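Local coordinates for protein glycosyl hydrolase (Streptomyces cattleya, PDB 7LR8) that probably hydrolyses the beta-1,4-linked mannose–N-acetylglucosamine unit of the N-glycan core, acting as a family GH5 glycoside hydrolase, at residues B[223-229]-B[245-250]; B[264-270]-B[298-304]; B[232-238]-B[274-280]. The protein carries 1 engineered substitution. One frame throughout, in Å; residues are numbered along the deposited sequence.

Interaction 1 (B[223-229]-B[245-250]). With BMA (beta-D-mannopyranose), chain D; NAG (2-acetamido-2-deoxy-beta-D-glucopyranose), chain C.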
loop_
_atom_site.group_PDB
_atom_site.type_symbol
_atom_site.label_atom_id
_atom_site.label_comp_id
_atom_site.label_asym_id
_atom_site.label_seq_id
_atom_site.Cartn_x
_atom_site.Cartn_y
_atom_site.Cartn_z
ATOM N N VAL B 223 -8.606 24.563 8.376
ATOM C CA VAL B 223 -8.571 23.967 9.709
ATOM C C VAL B 223 -9.533 22.788 9.743
ATOM O O VAL B 223 -10.586 22.790 9.086
ATOM C CB VAL B 223 -8.919 24.983 10.822
ATOM C CG1 VAL B 223 -7.834 26.058 10.914
ATOM C CG2 VAL B 223 -10.277 25.606 10.573
ATOM N N HIS B 224 -9.151 21.768 10.516
ATOM C CA HIS B 224 -9.937 20.554 10.707
ATOM C C HIS B 224 -10.213 20.420 12.201
ATOM O O HIS B 224 -9.274 20.228 12.982
ATOM C CB HIS B 224 -9.178 19.321 10.207
ATOM C CG HIS B 224 -8.832 19.350 8.748
ATOM N ND1 HIS B 224 -7.830 18.565 8.215
ATOM C CD2 HIS B 224 -9.357 20.047 7.710
ATOM C CE1 HIS B 224 -7.753 18.775 6.913
ATOM N NE2 HIS B 224 -8.661 19.677 6.582
ATOM N N SER B 225 -11.492 20.508 12.599
ATOM C CA SER B 225 -11.858 20.609 14.014
ATOM C C SER B 225 -12.412 19.282 14.531
ATOM O O SER B 225 -13.501 18.856 14.127
ATOM C CB SER B 225 -12.879 21.717 14.226
ATOM O OG SER B 225 -13.207 21.788 15.604
ATOM N N TRP B 226 -11.691 18.663 15.464
ATOM C CA TRP B 226 -12.028 17.326 15.953
ATOM C C TRP B 226 -11.899 17.297 17.466
ATOM O O TRP B 226 -10.781 17.278 17.997
ATOM C CB TRP B 226 -11.130 16.272 15.301
ATOM C CG TRP B 226 -11.485 16.086 13.876
ATOM C CD1 TRP B 226 -10.803 16.553 12.785
ATOM C CD2 TRP B 226 -12.636 15.412 13.376
ATOM N NE1 TRP B 226 -11.456 16.185 11.629
ATOM C CE2 TRP B 226 -12.600 15.506 11.969
ATOM C CE3 TRP B 226 -13.713 14.765 13.983
ATOM C CZ2 TRP B 226 -13.581 14.932 11.161
ATOM C CZ3 TRP B 226 -14.696 14.197 13.177
ATOM C CH2 TRP B 226 -14.629 14.293 11.789
ATOM N N VAL B 227 -13.046 17.258 18.163
ATOM C CA VAL B 227 -13.050 17.402 19.620
ATOM C C VAL B 227 -12.644 16.138 20.362
ATOM O O VAL B 227 -12.625 16.149 21.599
ATOM C CB VAL B 227 -14.427 17.900 20.115
ATOM C CG1 VAL B 227 -14.725 19.274 19.528
ATOM C CG2 VAL B 227 -15.536 16.922 19.776
ATOM N N PHE B 228 -12.292 15.052 19.659
ATOM C CA PHE B 228 -11.657 13.925 20.334
ATOM C C PHE B 228 -10.171 14.169 20.588
ATOM O O PHE B 228 -9.476 13.270 21.080
ATOM C CB PHE B 228 -11.853 12.614 19.547
ATOM C CG PHE B 228 -11.403 12.663 18.103
ATOM C CD1 PHE B 228 -10.097 12.990 17.757
ATOM C CD2 PHE B 228 -12.291 12.339 17.090
ATOM C CE1 PHE B 228 -9.696 13.023 16.427
ATOM C CE2 PHE B 228 -11.903 12.373 15.767
ATOM C CZ PHE B 228 -10.597 12.706 15.431
ATOM N N ASN B 229 -9.686 15.367 20.286
ATOM C CA ASN B 229 -8.284 15.735 20.430
ATOM C C ASN B 229 -7.901 16.103 21.861
ATOM O O ASN B 229 -6.858 16.740 22.060
ATOM C CB ASN B 229 -7.969 16.902 19.494
ATOM C CG ASN B 229 -8.687 18.178 19.885
ATOM O OD1 ASN B 229 -9.412 18.232 20.896
ATOM N ND2 ASN B 229 -8.499 19.218 19.087
ATOM N N HIS B 245 -15.043 24.706 19.691
ATOM C CA HIS B 245 -13.700 24.335 19.270
ATOM C C HIS B 245 -13.439 24.731 17.821
ATOM O O HIS B 245 -12.348 25.209 17.488
ATOM C CB HIS B 245 -13.473 22.835 19.481
ATOM C CG HIS B 245 -12.085 22.396 19.130
ATOM N ND1 HIS B 245 -11.710 22.052 17.844
ATOM C CD2 HIS B 245 -10.966 22.305 19.887
ATOM C CE1 HIS B 245 -10.426 21.742 17.835
ATOM N NE2 HIS B 245 -9.948 21.899 19.057
ATOM N N ALA B 246 -14.425 24.557 16.944
ATOM C CA ALA B 246 -14.193 24.884 15.540
ATOM C C ALA B 246 -14.063 26.392 15.330
ATOM O O ALA B 246 -13.210 26.841 14.554
ATOM C CB ALA B 246 -15.307 24.300 14.673
ATOM N N ALA B 247 -14.902 27.192 16.004
ATOM C CA ALA B 247 -14.752 28.645 15.948
ATOM C C ALA B 247 -13.406 29.078 16.517
ATOM O O ALA B 247 -12.791 30.034 16.034
ATOM C CB ALA B 247 -15.899 29.325 16.708
ATOM N N TYR B 248 -12.933 28.389 17.555
ATOM C CA TYR B 248 -11.606 28.682 18.090
ATOM C C TYR B 248 -10.519 28.498 17.037
ATOM O O TYR B 248 -9.629 29.344 16.893
ATOM C CB TYR B 248 -11.319 27.775 19.273
ATOM C CG TYR B 248 -9.892 27.830 19.769
ATOM C CD1 TYR B 248 -9.324 29.029 20.176
ATOM C CD2 TYR B 248 -9.138 26.675 19.889
ATOM C CE1 TYR B 248 -8.024 29.081 20.659
ATOM C CE2 TYR B 248 -7.845 26.714 20.379
ATOM C CZ TYR B 248 -7.295 27.915 20.762
ATOM O OH TYR B 248 -6.007 27.951 21.254
ATOM N N LEU B 249 -10.528 27.363 16.339
ATOM C CA LEU B 249 -9.483 27.139 15.343
ATOM C C LEU B 249 -9.548 28.200 14.254
ATOM O O LEU B 249 -8.510 28.658 13.757
ATOM C CB LEU B 249 -9.602 25.738 14.742
ATOM C CG LEU B 249 -9.083 24.556 15.557
ATOM C CD1 LEU B 249 -9.192 23.295 14.712
ATOM C CD2 LEU B 249 -7.646 24.786 16.022
ATOM N N VAL B 250 -10.763 28.611 13.881
ATOM C CA VAL B 250 -10.931 29.651 12.868
ATOM C C VAL B 250 -10.257 30.939 13.320
ATOM O O VAL B 250 -9.459 31.532 12.586
ATOM C CB VAL B 250 -12.428 29.869 12.570
ATOM C CG1 VAL B 250 -12.665 31.187 11.808
ATOM C CG2 VAL B 250 -13.003 28.682 11.803
HETATM C C1 BMA D . -9.485 13.383 10.065
HETATM C C2 BMA D . -9.908 13.035 8.602
HETATM C C3 BMA D . -10.044 11.530 8.479
HETATM C C4 BMA D . -10.878 10.947 9.701
HETATM C C5 BMA D . -11.509 12.086 10.550
HETATM C C6 BMA D . -12.229 11.590 11.784
HETATM O O2 BMA D . -8.959 13.497 7.654
HETATM O O3 BMA D . -8.743 10.909 8.325
HETATM O O4 BMA D . -11.891 10.130 9.184
HETATM O O5 BMA D . -10.473 12.961 11.033
HETATM O O6 BMA D . -11.251 10.914 12.611
HETATM C C1 NAG C . -6.043 11.865 13.829
HETATM C C2 NAG C . -6.505 10.684 12.975
HETATM C C3 NAG C . -6.928 11.164 11.580
HETATM C C4 NAG C . -7.926 12.318 11.670
HETATM C C5 NAG C . -7.321 13.409 12.555
HETATM C C6 NAG C . -8.200 14.614 12.781
HETATM C C7 NAG C . -5.618 8.388 13.115
HETATM C C8 NAG C . -4.393 7.526 12.979
HETATM N N2 NAG C . -5.444 9.694 12.879
HETATM O O1 NAG C . -5.792 11.416 15.118
HETATM O O3 NAG C . -7.486 10.084 10.843
HETATM O O4 NAG C . -8.183 12.787 10.346
HETATM O O5 NAG C . -7.053 12.863 13.853
HETATM O O6 NAG C . -7.493 15.632 13.477
HETATM O O7 NAG C . -6.715 7.920 13.417
#
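Strand 221-225 and helix 240-253, which comes after the short helix 231-235, lie back to back here, as in one beta/alpha unit of the GH5 (beta/alpha)8 barrel. The local axes are 8.1 Å apart and nearly antiparallel, at 161°. V223 and S225 aim their CA-to-CB bonds at the helix, while those of H224 and W226 point away from it. V223, in the m rotamer, brings its CB within 4.1 Å of L249 CB and its CG2 within 4.3 Å of V250 CG2. L249 is m,t, which carries its CD1 against the strand, 3.8 Å from S225 CA and 3.5 Å from H224 O. S225 takes chi1 t and H245 is also t; the two side chains therefore converge, and S225 OG meets H245 ND1 at 2.7 Å in a hydrogen bond. Two residues further on, V227 rests its CG1 3.8 Å from H245 CB, within a type I turn from W226 to N229. N229, with chi1 p, hydrogen-bonds through OD1 to T231 and through ND2 to D199. On the sugar side, W226 (m) turns one indole face to BMA, its NE1 3.4 Å from BMA O5, and donates that N-H to E268. F228 (p) offers a ring edge, its CZ 3.4 Å from BMA O6. H224 reaches Q267 near A153, an engineered position. The glycan-facing rings of W226 and F228 thus follow directly on a strand whose helix-facing side combines apolar packing of V223, L249 and V250 with a buried bond that gives the serine hydroxyl and H245 ND1 each a partner.

Interaction 2 (B[264-270]-B[298-304]). With BMA (beta-D-mannopyranose), chain D.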
loop_
_atom_site.group_PDB
_atom_site.type_symbol
_atom_site.label_atom_id
_atom_site.label_comp_id
_atom_site.label_asym_id
_atom_site.label_seq_id
_atom_site.Cartn_x
_atom_site.Cartn_y
_atom_site.Cartn_z
ATOM N N VAL B 264 -10.630 31.736 6.196
ATOM C CA VAL B 264 -10.338 30.495 6.912
ATOM C C VAL B 264 -11.419 29.484 6.555
ATOM O O VAL B 264 -12.611 29.744 6.754
ATOM C CB VAL B 264 -10.269 30.702 8.433
ATOM C CG1 VAL B 264 -9.856 29.391 9.124
ATOM C CG2 VAL B 264 -9.284 31.808 8.775
ATOM N N TRP B 265 -11.004 28.332 6.025
ATOM C CA TRP B 265 -11.921 27.280 5.592
ATOM C C TRP B 265 -11.989 26.212 6.680
ATOM O O TRP B 265 -11.009 25.508 6.928
ATOM C CB TRP B 265 -11.454 26.698 4.256
ATOM C CG TRP B 265 -12.363 25.656 3.643
ATOM C CD1 TRP B 265 -13.536 25.162 4.159
ATOM C CD2 TRP B 265 -12.163 24.988 2.396
ATOM N NE1 TRP B 265 -14.072 24.228 3.300
ATOM C CE2 TRP B 265 -13.240 24.099 2.218
ATOM C CE3 TRP B 265 -11.159 25.044 1.410
ATOM C CZ2 TRP B 265 -13.360 23.293 1.085
ATOM C CZ3 TRP B 265 -11.284 24.248 0.295
ATOM C CH2 TRP B 265 -12.363 23.372 0.144
ATOM N N LEU B 266 -13.138 26.099 7.349
ATOM C CA LEU B 266 -13.361 24.963 8.245
ATOM C C LEU B 266 -13.651 23.757 7.366
ATOM O O LEU B 266 -14.798 23.447 7.040
ATOM C CB LEU B 266 -14.503 25.255 9.214
ATOM C CG LEU B 266 -14.817 24.113 10.165
ATOM C CD1 LEU B 266 -13.640 23.839 11.098
ATOM C CD2 LEU B 266 -16.079 24.476 10.970
ATOM N N GLN B 267 -12.580 23.088 6.934
ATOM C CA GLN B 267 -12.656 22.073 5.902
ATOM C C GLN B 267 -13.015 20.698 6.437
ATOM O O GLN B 267 -13.391 19.822 5.648
ATOM C CB GLN B 267 -11.313 22.013 5.158
ATOM C CG GLN B 267 -11.369 21.335 3.821
ATOM C CD GLN B 267 -9.991 21.176 3.227
ATOM O OE1 GLN B 267 -9.068 20.727 3.911
ATOM N NE2 GLN B 267 -9.835 21.549 1.961
ATOM N N GLU B 268 -12.909 20.496 7.750
ATOM C CA GLU B 268 -13.469 19.325 8.414
ATOM C C GLU B 268 -14.044 19.735 9.751
ATOM O O GLU B 268 -13.406 20.468 10.511
ATOM C CB GLU B 268 -12.438 18.224 8.678
ATOM C CG GLU B 268 -11.913 17.579 7.428
ATOM C CD GLU B 268 -10.809 16.582 7.722
ATOM O OE1 GLU B 268 -10.613 16.244 8.916
ATOM O OE2 GLU B 268 -10.148 16.153 6.761
ATOM N N VAL B 269 -15.243 19.238 10.035
ATOM C CA VAL B 269 -15.834 19.309 11.367
ATOM C C VAL B 269 -16.816 18.152 11.436
ATOM O O VAL B 269 -17.564 17.911 10.481
ATOM C CB VAL B 269 -16.516 20.663 11.649
ATOM C CG1 VAL B 269 -17.517 21.036 10.538
ATOM C CG2 VAL B 269 -17.218 20.619 13.031
ATOM N N GLY B 270 -16.799 17.401 12.534
ATOM C CA GLY B 270 -17.682 16.260 12.655
ATOM C C GLY B 270 -18.026 15.986 14.101
ATOM O O GLY B 270 -17.510 16.627 15.021
ATOM N N VAL B 298 -15.136 33.385 7.206
ATOM C CA VAL B 298 -15.142 31.929 7.091
ATOM C C VAL B 298 -15.422 31.606 5.632
ATOM O O VAL B 298 -16.476 31.983 5.098
ATOM C CB VAL B 298 -16.204 31.301 8.006
ATOM C CG1 VAL B 298 -16.365 29.824 7.665
ATOM C CG2 VAL B 298 -15.856 31.501 9.486
ATOM N N TRP B 299 -14.470 30.943 4.973
ATOM C CA TRP B 299 -14.679 30.572 3.578
ATOM C C TRP B 299 -15.859 29.621 3.444
ATOM O O TRP B 299 -16.692 29.768 2.541
ATOM C CB TRP B 299 -13.416 29.930 2.999
ATOM C CG TRP B 299 -13.509 29.668 1.525
ATOM C CD1 TRP B 299 -13.087 30.487 0.523
ATOM C CD2 TRP B 299 -14.054 28.501 0.886
ATOM N NE1 TRP B 299 -13.328 29.908 -0.700
ATOM C CE2 TRP B 299 -13.928 28.692 -0.505
ATOM C CE3 TRP B 299 -14.639 27.320 1.354
ATOM C CZ2 TRP B 299 -14.369 27.746 -1.429
ATOM C CZ3 TRP B 299 -15.067 26.382 0.433
ATOM C CH2 TRP B 299 -14.930 26.598 -0.939
ATOM N N GLY B 300 -15.937 28.632 4.323
ATOM C CA GLY B 300 -17.004 27.660 4.257
ATOM C C GLY B 300 -16.899 26.692 5.412
ATOM O O GLY B 300 -15.915 26.685 6.159
ATOM N N VAL B 301 -17.950 25.880 5.548
ATOM C CA VAL B 301 -18.051 24.811 6.537
ATOM C C VAL B 301 -18.262 23.513 5.777
ATOM O O VAL B 301 -19.227 23.389 5.010
ATOM C CB VAL B 301 -19.213 25.041 7.515
ATOM C CG1 VAL B 301 -19.322 23.862 8.478
ATOM C CG2 VAL B 301 -19.045 26.358 8.260
ATOM N N THR B 302 -17.372 22.543 5.988
ATOM C CA THR B 302 -17.418 21.295 5.241
ATOM C C THR B 302 -17.482 20.153 6.246
ATOM O O THR B 302 -16.494 19.863 6.928
ATOM C CB THR B 302 -16.216 21.178 4.299
ATOM O OG1 THR B 302 -16.091 22.400 3.542
ATOM C CG2 THR B 302 -16.399 20.019 3.336
ATOM N N TRP B 303 -18.660 19.544 6.379
ATOM C CA TRP B 303 -18.888 18.529 7.391
ATOM C C TRP B 303 -18.220 17.216 7.006
ATOM O O TRP B 303 -18.235 16.815 5.839
ATOM C CB TRP B 303 -20.395 18.304 7.603
ATOM C CG TRP B 303 -20.650 17.653 8.910
ATOM C CD1 TRP B 303 -20.719 16.312 9.167
ATOM C CD2 TRP B 303 -20.814 18.311 10.171
ATOM N NE1 TRP B 303 -20.938 16.100 10.512
ATOM C CE2 TRP B 303 -20.988 17.314 11.146
ATOM C CE3 TRP B 303 -20.829 19.656 10.569
ATOM C CZ2 TRP B 303 -21.176 17.617 12.489
ATOM C CZ3 TRP B 303 -21.011 19.948 11.907
ATOM C CH2 TRP B 303 -21.180 18.940 12.842
ATOM N N TRP B 304 -17.602 16.563 7.992
ATOM C CA TRP B 304 -17.110 15.194 7.840
ATOM C C TRP B 304 -18.102 14.286 8.545
ATOM O O TRP B 304 -18.158 14.285 9.776
ATOM C CB TRP B 304 -15.727 15.003 8.458
ATOM C CG TRP B 304 -15.194 13.637 8.128
ATOM C CD1 TRP B 304 -15.590 12.441 8.661
ATOM C CD2 TRP B 304 -14.198 13.324 7.140
ATOM N NE1 TRP B 304 -14.904 11.407 8.067
ATOM C CE2 TRP B 304 -14.038 11.925 7.136
ATOM C CE3 TRP B 304 -13.418 14.095 6.272
ATOM C CZ2 TRP B 304 -13.148 11.286 6.284
ATOM C CZ3 TRP B 304 -12.533 13.455 5.435
ATOM C CH2 TRP B 304 -12.398 12.071 5.446
HETATM C C1 BMA D . -9.485 13.383 10.065
HETATM C C2 BMA D . -9.908 13.035 8.602
HETATM C C3 BMA D . -10.044 11.530 8.479
HETATM C C4 BMA D . -10.878 10.947 9.701
HETATM C C5 BMA D . -11.509 12.086 10.550
HETATM C C6 BMA D . -12.229 11.590 11.784
HETATM O O2 BMA D . -8.959 13.497 7.654
HETATM O O3 BMA D . -8.743 10.909 8.325
HETATM O O4 BMA D . -11.891 10.130 9.184
HETATM O O5 BMA D . -10.473 12.961 11.033
HETATM O O6 BMA D . -11.251 10.914 12.611
#
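Two parallel strands, 4.6 Å apart at closest and 10° off in direction, are joined by a hydrogen-bond ladder (T302 N to L266 O, 2.9 Å) and interlock through large side chains. W265 swings its indole over the second strand: NE1 donates to T302 OG1 at 2.7 Å, and the ring's face meets W299 obliquely (six-membered rings 4.2 Å between centroids). A CB on G300 would run into W299 CE3, so the glycine leaves the hollow that the W299 ring fills. On the other face L266 CD2 touches V301 CG1 (4.1 Å), and V269 CG1 wedges between V301 CG1 (3.9 Å) and W303 CE3 (3.6 Å). Helix 281-293 covers this ridge, completing a beta-alpha-beta unit of the (beta/alpha)8 barrel. W303 CZ2 lies 3.8 Å from G270 CA, where a CB would collide with W304 O. At the sugar end W304 presents a ring face to BMA, and E268, which accepts a hydrogen bond from W226 and salt-bridges R54, sits where GH5 enzymes usually carry the nucleophile.

Interaction 3 (B[232-238]-B[274-280])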
loop_
_atom_site.group_PDB
_atom_site.type_symbol
_atom_site.label_atom_id
_atom_site.label_comp_id
_atom_site.label_asym_id
_atom_site.label_seq_id
_atom_site.Cartn_x
_atom_site.Cartn_y
_atom_site.Cartn_z
ATOM N N ALA B 232 -13.075 17.285 24.302
ATOM C CA ALA B 232 -14.206 16.646 24.973
ATOM C C ALA B 232 -13.769 15.927 26.244
ATOM O O ALA B 232 -14.481 15.945 27.256
ATOM C CB ALA B 232 -14.902 15.674 24.024
ATOM N N GLN B 233 -12.605 15.275 26.210
ATOM C CA GLN B 233 -12.159 14.503 27.362
ATOM C C GLN B 233 -11.917 15.401 28.568
ATOM O O GLN B 233 -12.222 15.025 29.705
ATOM C CB GLN B 233 -10.888 13.731 27.006
ATOM C CG GLN B 233 -11.088 12.691 25.918
ATOM C CD GLN B 233 -10.745 13.199 24.520
ATOM O OE1 GLN B 233 -10.978 14.367 24.179
ATOM N NE2 GLN B 233 -10.208 12.311 23.698
ATOM N N ARG B 234 -11.369 16.593 28.340
ATOM C CA ARG B 234 -10.989 17.468 29.441
ATOM C C ARG B 234 -12.146 18.329 29.929
ATOM O O ARG B 234 -12.345 18.473 31.139
ATOM C CB ARG B 234 -9.822 18.365 29.012
ATOM C CG ARG B 234 -9.373 19.341 30.085
ATOM C CD ARG B 234 -8.127 20.081 29.650
ATOM N NE ARG B 234 -7.050 19.157 29.307
ATOM C CZ ARG B 234 -5.992 18.921 30.075
ATOM N NH1 ARG B 234 -5.863 19.544 31.239
ATOM N NH2 ARG B 234 -5.061 18.064 29.677
ATOM N N TYR B 235 -12.919 18.895 29.002
ATOM C CA TYR B 235 -13.963 19.856 29.342
ATOM C C TYR B 235 -15.367 19.270 29.324
ATOM O O TYR B 235 -16.265 19.842 29.954
ATOM C CB TYR B 235 -13.883 21.051 28.382
ATOM C CG TYR B 235 -12.514 21.688 28.411
ATOM C CD1 TYR B 235 -12.113 22.455 29.501
ATOM C CD2 TYR B 235 -11.604 21.485 27.376
ATOM C CE1 TYR B 235 -10.857 23.029 29.553
ATOM C CE2 TYR B 235 -10.335 22.054 27.418
ATOM C CZ TYR B 235 -9.970 22.822 28.508
ATOM O OH TYR B 235 -8.725 23.397 28.569
ATOM N N GLY B 236 -15.577 18.160 28.638
ATOM C CA GLY B 236 -16.844 17.457 28.643
ATOM C C GLY B 236 -17.584 17.623 27.326
ATOM O O GLY B 236 -17.445 18.632 26.625
ATOM N N THR B 237 -18.408 16.622 27.000
ATOM C CA THR B 237 -19.190 16.640 25.763
ATOM C C THR B 237 -20.007 17.920 25.606
ATOM O O THR B 237 -20.058 18.514 24.523
ATOM C CB THR B 237 -20.135 15.440 25.734
ATOM O OG1 THR B 237 -19.388 14.221 25.808
ATOM C CG2 THR B 237 -20.957 15.471 24.460
ATOM N N ARG B 238 -20.691 18.336 26.670
ATOM C CA ARG B 238 -21.660 19.421 26.587
ATOM C C ARG B 238 -21.079 20.762 27.017
ATOM O O ARG B 238 -21.833 21.677 27.355
ATOM C CB ARG B 238 -22.899 19.082 27.419
ATOM C CG ARG B 238 -23.686 17.898 26.881
ATOM C CD ARG B 238 -25.177 18.058 27.182
ATOM N NE ARG B 238 -25.987 17.012 26.563
ATOM C CZ ARG B 238 -26.254 15.842 27.133
ATOM N NH1 ARG B 238 -25.780 15.571 28.341
ATOM N NH2 ARG B 238 -27.005 14.945 26.505
ATOM N N PRO B 274 -17.630 8.374 21.236
ATOM C CA PRO B 274 -18.596 8.836 22.240
ATOM C C PRO B 274 -18.343 10.249 22.750
ATOM O O PRO B 274 -19.089 10.723 23.617
ATOM C CB PRO B 274 -18.417 7.831 23.386
ATOM C CG PRO B 274 -17.114 7.114 23.105
ATOM C CD PRO B 274 -16.502 7.673 21.874
ATOM N N HIS B 275 -17.288 10.891 22.246
ATOM C CA HIS B 275 -16.977 12.254 22.661
ATOM C C HIS B 275 -18.147 13.182 22.370
ATOM O O HIS B 275 -18.441 14.090 23.156
ATOM C CB HIS B 275 -15.700 12.711 21.955
ATOM C CG HIS B 275 -14.577 11.733 22.098
ATOM N ND1 HIS B 275 -14.356 10.721 21.190
ATOM C CD2 HIS B 275 -13.646 11.580 23.067
ATOM C CE1 HIS B 275 -13.321 9.999 21.582
ATOM N NE2 HIS B 275 -12.872 10.499 22.719
ATOM N N VAL B 276 -18.830 12.949 21.259
ATOM C CA VAL B 276 -20.172 13.454 21.015
ATOM C C VAL B 276 -21.078 12.249 20.799
ATOM O O VAL B 276 -21.033 11.609 19.746
ATOM C CB VAL B 276 -20.211 14.399 19.801
ATOM C CG1 VAL B 276 -21.628 14.944 19.605
ATOM C CG2 VAL B 276 -19.205 15.530 19.972
ATOM N N PRO B 277 -21.894 11.887 21.795
ATOM C CA PRO B 277 -22.806 10.752 21.628
ATOM C C PRO B 277 -23.738 10.986 20.449
ATOM O O PRO B 277 -24.092 12.123 20.129
ATOM C CB PRO B 277 -23.586 10.718 22.952
ATOM C CG PRO B 277 -22.725 11.442 23.926
ATOM C CD PRO B 277 -21.980 12.476 23.139
ATOM N N ALA B 278 -24.148 9.885 19.816
ATOM C CA ALA B 278 -25.024 9.985 18.653
ATOM C C ALA B 278 -26.311 10.737 18.980
ATOM O O ALA B 278 -26.835 11.471 18.133
ATOM C CB ALA B 278 -25.340 8.592 18.110
ATOM N N GLU B 279 -26.841 10.568 20.202
ATOM C CA GLU B 279 -28.066 11.274 20.580
ATOM C C GLU B 279 -27.857 12.772 20.770
ATOM O O GLU B 279 -28.844 13.509 20.828
ATOM C CB GLU B 279 -28.660 10.677 21.861
ATOM C CG GLU B 279 -27.750 10.768 23.067
ATOM C CD GLU B 279 -27.036 9.452 23.343
ATOM O OE1 GLU B 279 -26.433 8.884 22.401
ATOM O OE2 GLU B 279 -27.091 8.978 24.502
ATOM N N TYR B 280 -26.612 13.237 20.868
ATOM C CA TYR B 280 -26.295 14.654 20.993
ATOM C C TYR B 280 -25.731 15.239 19.703
ATOM O O TYR B 280 -25.464 16.444 19.640
ATOM C CB TYR B 280 -25.296 14.863 22.142
ATOM C CG TYR B 280 -25.041 16.308 22.507
ATOM C CD1 TYR B 280 -26.029 17.076 23.113
ATOM C CD2 TYR B 280 -23.812 16.901 22.259
ATOM C CE1 TYR B 280 -25.797 18.395 23.450
ATOM C CE2 TYR B 280 -23.574 18.219 22.590
ATOM C CZ TYR B 280 -24.568 18.960 23.184
ATOM O OH TYR B 280 -24.332 20.272 23.519
HETATM O O HOH W 1 -20.890 20.891 23.422
#
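A232, in the short helix 231-235, starts the contact by setting its CB 3.7 Å from H275 CB, against the edge of the imidazole. Q233 follows with its side chain curling toward the same ring, although its NE2 hydrogen-bonds to F228 O. The helix then stops: G236 N still bonds to A232 O (2.8 Å), but G236 itself has phi 108°, and this turn sends the chain across to the second segment. T237 does most of the work. Its OG1 donates to H275 O at 2.8 Å, while its CG2 packs 3.4 Å from P277 CD and 3.9 Å from Y280 CD2. A water donates to T237 O (2.7 Å) and reaches Y280 OH only weakly (3.5 Å). Last comes R238, whose CG sits over the Y280 ring in a CH-pi contact, 4.2 Å from its centroid. The contact lies near the protein surface, with A232 leaning on T242 of helix 240-253, V276 on V227 after strand 221-225, and Y280 just ahead of helix 281-293.

In the fold
Going from the N terminus, interaction 1 opens at strand 221-225 and closes on helix 240-253, a short loop that encloses helix 231-235. Interaction 3 starts within that loop, at 232-238, and closes at 274-280, so the two cross; they meet where A232 N probably bonds to V227 O and Q233 NE2 bonds to F228 O. Interaction 2 opens at 264-270, before interaction 3 has closed, and ends at 298-304, so these two cross as well, while interactions 1 and 2 run in series. Interactions 1 and 2 share the barrel sheet through neighbouring strands 221-225 and 264-269 and both touch the mannose. Interaction 3 links the loops beyond those same two strands.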